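Local structure of ribonucleoside-diphosphate reductase subunit beta (Clostridium botulinum, 6ZJK) at residues Y56-A59 with S60-R64; Y87-D90 with G91-N94. The protein forms the di-iron small subunit of ribonucleotide reductase, which probably generates the radical used to reduce ribonucleoside diphosphates to deoxyribonucleotides. One frame throughout, in Å; residues are numbered along the deposited sequence.

Both contacts lie at the starts of helices in an all-helical chain, the ferritin-like fold of ribonucleotide reductase small subunits. Contact 1 comes first, on helix 58-68. Contact 2 follows after helix 79-84, where the loop at Tyr87-Thr89 leads into helix 90-118. Their centres are 43 Å apart and their nearest atoms about 34 Å apart, on opposite sides of the chain's centre. They share no helix and do not touch. Helix 90-118 carries Asp107, an iron ligand, so contact 2 starts a helix that reaches the metal site. The Phe62 side chain of contact 1 is about 13 Å from an iron ion, and Tyr63 and Arg64 also meet the second subunit.

Contact 1: residues Y56-A59 with S60-R64; sequences YSWA and SDFYR
Trp58 and Phe62, one helical turn apart, make the main side-chain contact. Trp58 CE3 comes within 3.6 Å of Phe62 CE2. The six-membered ring of Trp58 and the Phe62 ring meet at an oblique 48°, with centroids 5.4 Å apart. Trp58 CG stands between its own N and carbonyl carbon (chi1 48°). The indole stands out from the side of the helix, and the CE3-CZ3 edge of its six-membered ring is the part beside Phe62 CD2 and CE2. Tyr56 CB lies over one face of the indole, near its rim. Trp58 O lies over one face of the Phe62 ring, offset toward the rim and 3.4 Å from Phe62 CD1.

The backbone bonds are those of a starting helix. Ser60 N reaches Ser57 O at 3.2 Å, from well above the carbonyl plane. This is a turn bond, three residues back. The bonds then span four residues, as in an alpha helix. Phe62 N to Trp58 O is weak at 3.4 Å. Tyr63 N to Ala59 O is shorter, 3.1 Å, and nearly along the C=O axis. These bonds belong to the opening turns of helix 58-68.

Other helices and the second subunit take up the outward groups. Trp58 NE1 donates to Glu251 on helix 225-255, and Phe62 packs on Val243 and Asn247 of that helix. Tyr63 has its CG anti to N (chi1 178°), which turns the ring away from the Trp58 side. Its OH bonds Gln142 of the second subunit, and Arg64 forms a salt bridge with Glu74 of that subunit.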
loop_
_atom_site.group_PDB
_atom_site.type_symbol
_atom_site.label_atom_id
_atom_site.label_comp_id
_atom_site.label_asym_id
_atom_site.label_seq_id
_atom_site.Cartn_x
_atom_site.Cartn_y
_atom_site.Cartn_z
ATOM N N TYR A 56 -7.027 -18.710 -4.605
ATOM C CA TYR A 56 -8.145 -17.923 -5.145
ATOM C C TYR A 56 -7.767 -17.442 -6.540
ATOM O O TYR A 56 -7.136 -16.393 -6.717
ATOM C CB TYR A 56 -8.507 -16.773 -4.204
ATOM C CG TYR A 56 -8.830 -17.289 -2.822
ATOM C CD1 TYR A 56 -9.942 -18.087 -2.616
ATOM C CD2 TYR A 56 -7.981 -17.048 -1.748
ATOM C CE1 TYR A 56 -10.232 -18.599 -1.380
ATOM C CE2 TYR A 56 -8.256 -17.566 -0.501
ATOM C CZ TYR A 56 -9.382 -18.348 -0.325
ATOM O OH TYR A 56 -9.678 -18.874 0.916
ATOM N N SER A 57 -8.230 -18.196 -7.530
ATOM C CA SER A 57 -7.816 -17.917 -8.901
ATOM C C SER A 57 -8.299 -16.542 -9.369
ATOM O O SER A 57 -7.593 -15.847 -10.114
ATOM C CB SER A 57 -8.346 -19.042 -9.803
ATOM O OG SER A 57 -7.518 -19.275 -10.925
ATOM N N TRP A 58 -9.415 -16.026 -8.842
ATOM C CA TRP A 58 -9.877 -14.705 -9.248
ATOM C C TRP A 58 -8.895 -13.598 -8.877
ATOM O O TRP A 58 -8.963 -12.516 -9.464
ATOM C CB TRP A 58 -11.263 -14.422 -8.655
ATOM C CG TRP A 58 -11.404 -14.715 -7.192
ATOM C CD1 TRP A 58 -11.958 -15.851 -6.615
ATOM C CD2 TRP A 58 -11.021 -13.862 -6.113
ATOM N NE1 TRP A 58 -11.915 -15.739 -5.240
ATOM C CE2 TRP A 58 -11.345 -14.530 -4.910
ATOM C CE3 TRP A 58 -10.438 -12.588 -6.043
ATOM C CZ2 TRP A 58 -11.103 -13.959 -3.659
ATOM C CZ3 TRP A 58 -10.191 -12.033 -4.800
ATOM C CH2 TRP A 58 -10.524 -12.702 -3.632
ATOM N N ALA A 59 -8.015 -13.834 -7.930
ATOM C CA ALA A 59 -7.015 -12.865 -7.534
ATOM C C ALA A 59 -6.120 -12.417 -8.671
ATOM O O ALA A 59 -5.799 -11.287 -8.783
ATOM C CB ALA A 59 -6.201 -13.398 -6.415
ATOM N N SER A 60 -5.761 -13.308 -9.545
ATOM C CA SER A 60 -4.912 -12.989 -10.649
ATOM C C SER A 60 -5.423 -11.934 -11.547
ATOM O O SER A 60 -4.716 -11.045 -11.863
ATOM C CB SER A 60 -4.603 -14.226 -11.478
ATOM O OG SER A 60 -4.108 -15.231 -10.679
ATOM N N ASP A 61 -6.647 -12.058 -12.011
ATOM C CA ASP A 61 -7.183 -11.045 -12.877
ATOM C C ASP A 61 -7.391 -9.703 -12.185
ATOM O O ASP A 61 -7.244 -8.735 -12.785
ATOM C CB ASP A 61 -8.452 -11.502 -13.542
ATOM C CG ASP A 61 -8.261 -12.764 -14.299
ATOM O OD1 ASP A 61 -7.718 -12.670 -15.379
ATOM O OD2 ASP A 61 -8.607 -13.847 -13.791
ATOM N N PHE A 62 -7.707 -9.715 -10.912
ATOM C CA PHE A 62 -7.900 -8.502 -10.175
ATOM C C PHE A 62 -6.578 -7.725 -10.092
ATOM O O PHE A 62 -6.587 -6.545 -10.196
ATOM C CB PHE A 62 -8.474 -8.719 -8.784
ATOM C CG PHE A 62 -9.918 -9.147 -8.758
ATOM C CD1 PHE A 62 -10.566 -9.541 -9.875
ATOM C CD2 PHE A 62 -10.581 -9.186 -7.603
ATOM C CE1 PHE A 62 -11.876 -9.936 -9.817
ATOM C CE2 PHE A 62 -11.861 -9.574 -7.523
ATOM C CZ PHE A 62 -12.516 -9.963 -8.628
ATOM N N TYR A 63 -5.452 -8.414 -9.938
ATOM C CA TYR A 63 -4.153 -7.795 -9.889
ATOM C C TYR A 63 -3.939 -7.097 -11.178
ATOM O O TYR A 63 -3.623 -5.966 -11.206
ATOM C CB TYR A 63 -3.071 -8.835 -9.659
ATOM C CG TYR A 63 -1.677 -8.321 -9.638
ATOM C CD1 TYR A 63 -0.956 -8.222 -10.759
ATOM C CD2 TYR A 63 -1.097 -7.965 -8.485
ATOM C CE1 TYR A 63 0.323 -7.774 -10.732
ATOM C CE2 TYR A 63 0.165 -7.504 -8.447
ATOM C CZ TYR A 63 0.856 -7.406 -9.581
ATOM O OH TYR A 63 2.067 -6.973 -9.555
ATOM N N ARG A 64 -4.175 -7.760 -12.265
ATOM C CA ARG A 64 -3.935 -7.185 -13.551
ATOM C C ARG A 64 -4.742 -5.949 -13.834
ATOM O O ARG A 64 -4.228 -4.968 -14.258
ATOM C CB ARG A 64 -4.146 -8.250 -14.592
ATOM C CG ARG A 64 -3.899 -7.886 -16.013
ATOM C CD ARG A 64 -4.113 -9.097 -16.891
ATOM N NE ARG A 64 -2.879 -9.825 -17.111
ATOM C CZ ARG A 64 -2.591 -11.022 -16.620
ATOM N NH1 ARG A 64 -3.447 -11.686 -15.889
ATOM N NH2 ARG A 64 -1.425 -11.577 -16.890
#

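Contact 2: residues Y87-D90 with G91-N94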
loop_
_atom_site.group_PDB
_atom_site.type_symbol
_atom_site.label_atom_id
_atom_site.label_comp_id
_atom_site.label_asym_id
_atom_site.label_seq_id
_atom_site.Cartn_x
_atom_site.Cartn_y
_atom_site.Cartn_z
ATOM N N TYR A 87 -18.030 31.350 -9.592
ATOM C CA TYR A 87 -19.400 31.661 -9.961
ATOM C C TYR A 87 -20.384 30.570 -9.559
ATOM O O TYR A 87 -21.567 30.675 -9.890
ATOM C CB TYR A 87 -19.484 31.939 -11.463
ATOM C CG TYR A 87 -18.748 33.188 -11.877
ATOM C CD1 TYR A 87 -17.851 33.167 -12.940
ATOM C CD2 TYR A 87 -18.947 34.391 -11.216
ATOM C CE1 TYR A 87 -17.179 34.296 -13.329
ATOM C CE2 TYR A 87 -18.269 35.537 -11.607
ATOM C CZ TYR A 87 -17.384 35.476 -12.661
ATOM O OH TYR A 87 -16.697 36.595 -13.068
ATOM N N LEU A 88 -19.939 29.570 -8.794
ATOM C CA LEU A 88 -20.876 28.663 -8.141
ATOM C C LEU A 88 -21.782 29.432 -7.183
ATOM O O LEU A 88 -21.354 30.398 -6.540
ATOM C CB LEU A 88 -20.120 27.575 -7.379
ATOM C CG LEU A 88 -19.211 26.635 -8.165
ATOM C CD1 LEU A 88 -18.579 25.670 -7.210
ATOM C CD2 LEU A 88 -20.005 25.904 -9.242
ATOM N N THR A 89 -23.050 29.018 -7.118
ATOM C CA THR A 89 -24.041 29.567 -6.201
ATOM C C THR A 89 -23.616 29.283 -4.763
ATOM O O THR A 89 -22.740 28.456 -4.504
ATOM C CB THR A 89 -25.428 28.949 -6.440
ATOM O OG1 THR A 89 -25.480 27.657 -5.819
ATOM C CG2 THR A 89 -25.701 28.770 -7.920
ATOM N N ASP A 90 -24.212 30.001 -3.806
ATOM C CA ASP A 90 -23.969 29.668 -2.406
ATOM C C ASP A 90 -24.430 28.249 -2.094
ATOM O O ASP A 90 -23.786 27.534 -1.318
ATOM C CB ASP A 90 -24.666 30.662 -1.474
ATOM C CG ASP A 90 -24.082 32.078 -1.568
ATOM O OD1 ASP A 90 -22.918 32.227 -1.984
ATOM O OD2 ASP A 90 -24.756 33.036 -1.145
ATOM N N GLY A 91 -25.554 27.825 -2.684
ATOM C CA GLY A 91 -26.037 26.474 -2.442
ATOM C C GLY A 91 -25.133 25.405 -3.033
ATOM O O GLY A 91 -24.944 24.336 -2.436
ATOM N N GLU A 92 -24.559 25.676 -4.209
ATOM C CA GLU A 92 -23.613 24.726 -4.788
ATOM C C GLU A 92 -22.341 24.634 -3.954
ATOM O O GLU A 92 -21.844 23.526 -3.708
ATOM C CB GLU A 92 -23.285 25.113 -6.232
ATOM C CG GLU A 92 -24.420 24.863 -7.226
ATOM C CD GLU A 92 -24.211 25.580 -8.560
ATOM O OE1 GLU A 92 -23.397 26.534 -8.605
ATOM O OE2 GLU A 92 -24.867 25.195 -9.557
ATOM N N ARG A 93 -21.805 25.787 -3.502
ATOM C CA ARG A 93 -20.598 25.772 -2.672
ATOM C C ARG A 93 -20.844 25.072 -1.343
ATOM O O ARG A 93 -20.004 24.291 -0.881
ATOM C CB ARG A 93 -20.093 27.195 -2.405
ATOM C CG ARG A 93 -19.119 27.798 -3.412
ATOM C CD ARG A 93 -17.767 27.037 -3.386
ATOM N NE ARG A 93 -17.130 27.100 -2.071
ATOM C CZ ARG A 93 -16.454 28.141 -1.591
ATOM N NH1 ARG A 93 -16.314 29.252 -2.311
ATOM N NH2 ARG A 93 -15.943 28.075 -0.368
ATOM N N ASN A 94 -21.992 25.336 -0.713
ATOM C CA ASN A 94 -22.323 24.650 0.530
ATOM C C ASN A 94 -22.274 23.141 0.346
ATOM O O ASN A 94 -21.659 22.422 1.147
ATOM C CB ASN A 94 -23.719 25.084 1.007
ATOM C CG ASN A 94 -24.212 24.272 2.191
ATOM O OD1 ASN A 94 -23.854 24.551 3.327
ATOM N ND2 ASN A 94 -25.058 23.273 1.929
#
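Thr89 and Glu92 grip each other by two reciprocal hydrogen bonds, a capping box at the start of helix 90-118. Glu92 N donates to Thr89 OG1 at 2.7 Å, with an N-H...O angle of 162°. In return Thr89 N donates to Glu92 OE1 at 2.9 Å, from above the carboxylate plane. Thr89 OG1 sits between its own N and carbonyl carbon (chi1 79°), which turns the oxygen toward the first turn of the helix. Thr89 is the N-cap, and its hydroxyl supplies an acceptor for an early N-H that has no preceding helical turn to bond to.

Ordinary helix bonds take over from there. Arg93 N reaches Thr89 O at 3.0 Å, and Asn94 N reaches Asp90 O at 2.9 Å.

Nonpolar groups close in round the carboxylate. Thr89 CG2 is 3.3 Å from Glu92 OE1, and Leu88 CD2 comes to 3.5 Å of the same oxygen from the residue before the cap. The Leu88 side chain runs roughly perpendicular to that of Glu92. Leu88 also touches the aliphatic part of Arg93, with Leu88 CB 4.1 Å from Arg93 CG.

The charged ends have further partners. Glu92 OE2 forms a salt bridge with Lys223, which would favour the ionised carboxylate. The Arg93 chain, bent at chi2 and chi3, brings NE into a salt bridge with Asp97, one turn further along the helix.

Thr89 is exposed, Glu92 buried, just after helix 79-84. Lys223 comes from the link between helices 190-220 and 225-255, while Asn94 ND2 makes a weak bond to Val286 O near the end of helix 262-287.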